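Local structure of colicin-B (Escherichia coli, 1RH1) at residues D334-Y339 against S470-F475. The protein kills Escherichia coli and closely related bacteria by forming a channel in the cytoplasmic membrane that depolarizes it and dissipates cellular energy. Numbering follows the deposited sequence.
Sequences DKVGEY and SALIAF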
# COMPACT_ATOMS: atom_id res chain seq x y z
N ASP A 334 -11.17 35.86 4.48
CA ASP A 334 -11.05 36.98 3.58
C ASP A 334 -12.27 37.87 3.71
O ASP A 334 -12.03 39.01 4.11
CB ASP A 334 -10.89 36.48 2.13
CG ASP A 334 -9.53 35.85 1.75
OD1 ASP A 334 -9.44 35.24 0.69
OD2 ASP A 334 -8.54 35.97 2.47
N LYS A 335 -13.53 37.43 3.49
CA LYS A 335 -14.76 38.24 3.62
C LYS A 335 -14.95 38.93 4.96
O LYS A 335 -15.10 40.15 5.03
CB LYS A 335 -16.00 37.39 3.37
CG LYS A 335 -17.39 38.00 3.63
CD LYS A 335 -18.43 37.08 2.97
CE LYS A 335 -19.85 37.63 2.85
NZ LYS A 335 -20.62 37.56 4.08
N VAL A 336 -14.95 38.20 6.07
CA VAL A 336 -15.07 38.84 7.37
C VAL A 336 -13.83 39.70 7.59
O VAL A 336 -13.93 40.79 8.11
CB VAL A 336 -15.24 37.71 8.42
CG1 VAL A 336 -15.34 38.27 9.80
CG2 VAL A 336 -16.53 36.96 8.16
N GLY A 337 -12.68 39.26 7.10
CA GLY A 337 -11.42 39.97 7.23
C GLY A 337 -11.45 41.42 6.77
O GLY A 337 -11.17 42.27 7.62
N GLU A 338 -11.80 41.77 5.51
CA GLU A 338 -11.81 43.18 5.10
C GLU A 338 -12.93 44.00 5.79
O GLU A 338 -13.44 45.00 5.29
CB GLU A 338 -11.88 43.27 3.50
CG GLU A 338 -10.62 42.98 2.56
CD GLU A 338 -9.52 44.01 2.10
OE1 GLU A 338 -9.16 44.04 0.92
OE2 GLU A 338 -8.92 44.73 2.90
N TYR A 339 -13.31 43.64 7.03
CA TYR A 339 -14.22 44.37 7.91
C TYR A 339 -13.74 44.23 9.37
O TYR A 339 -13.73 45.23 10.09
CB TYR A 339 -15.69 43.83 7.81
CG TYR A 339 -16.59 44.55 8.81
CD1 TYR A 339 -16.73 45.95 8.74
CD2 TYR A 339 -17.19 43.85 9.85
CE1 TYR A 339 -17.45 46.64 9.71
CE2 TYR A 339 -17.91 44.54 10.83
CZ TYR A 339 -18.03 45.93 10.76
OH TYR A 339 -18.70 46.62 11.75
N SER A 470 -19.73 28.22 4.19
CA SER A 470 -20.38 28.43 2.91
C SER A 470 -21.83 28.91 2.99
O SER A 470 -22.48 29.18 1.99
CB SER A 470 -20.28 27.14 2.10
OG SER A 470 -21.02 26.09 2.66
N ALA A 471 -22.36 29.05 4.20
CA ALA A 471 -23.65 29.67 4.37
C ALA A 471 -23.35 31.13 4.58
O ALA A 471 -24.07 31.92 3.98
CB ALA A 471 -24.39 29.15 5.59
N LEU A 472 -22.32 31.54 5.37
CA LEU A 472 -21.94 32.95 5.63
C LEU A 472 -21.44 33.67 4.38
O LEU A 472 -21.83 34.82 4.17
CB LEU A 472 -20.85 33.06 6.70
CG LEU A 472 -20.10 34.39 6.91
CD1 LEU A 472 -21.02 35.43 7.48
CD2 LEU A 472 -19.00 34.24 7.92
N ILE A 473 -20.63 33.03 3.51
CA ILE A 473 -20.16 33.71 2.32
C ILE A 473 -21.25 33.79 1.27
O ILE A 473 -21.00 34.23 0.15
CB ILE A 473 -18.93 33.02 1.64
CG1 ILE A 473 -19.32 31.67 1.11
CG2 ILE A 473 -17.78 32.91 2.63
CD1 ILE A 473 -18.19 31.06 0.29
N ALA A 474 -22.48 33.40 1.63
CA ALA A 474 -23.63 33.38 0.73
C ALA A 474 -24.83 34.08 1.32
O ALA A 474 -25.86 34.21 0.66
CB ALA A 474 -24.06 31.94 0.43
N PHE A 475 -24.76 34.51 2.58
CA PHE A 475 -25.91 35.15 3.16
C PHE A 475 -26.04 36.58 2.70
O PHE A 475 -25.03 37.28 2.49
CB PHE A 475 -25.81 35.15 4.65
CG PHE A 475 -26.20 33.87 5.37
CD1 PHE A 475 -25.89 33.77 6.74
CD2 PHE A 475 -26.88 32.85 4.71
CE1 PHE A 475 -26.26 32.63 7.45
CE2 PHE A 475 -27.25 31.71 5.43
CZ PHE A 475 -26.94 31.61 6.79
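Lys335 and Ile473 make the nearest backbone approach, 7.2 Å between their CA atoms, where the last turns of helix 291-340 meet the end of helix 457-472 and the turn that follows. Lysine suits this place because its long chain spans the gap and lets its terminal amine reach the helix end. With CG anti to the backbone N (chi1 173°), the chain reaches across almost fully extended, its CD 3.8 Å from Ile473 CA, and turns only at the last torsion (chi4 -79°). After that bend NZ donates a hydrogen bond to Leu472 O (3.0 Å), approaching from above the carbonyl plane, 39° out of it. Ile473 is the first residue after helix 457-472 to leave helical phi/psi, which places the Leu472 carbonyl at the helix end, where the helix dipole probably favours the ammonium group. Deeper in, one apolar pair meets: Val336 CG2 lies 3.7 Å from Leu472 CD2, the two side chains crossing at about a right angle. Val482 of helix 479-495 packs on Lys335 and Val336, while Val485 and Ile489 cover Leu472. Lysine-to-carbonyl bond and Val-Leu contact thus join the long helix to hydrophobic helix 457-472 in the all-helical bundle characteristic of pore-forming colicin domains.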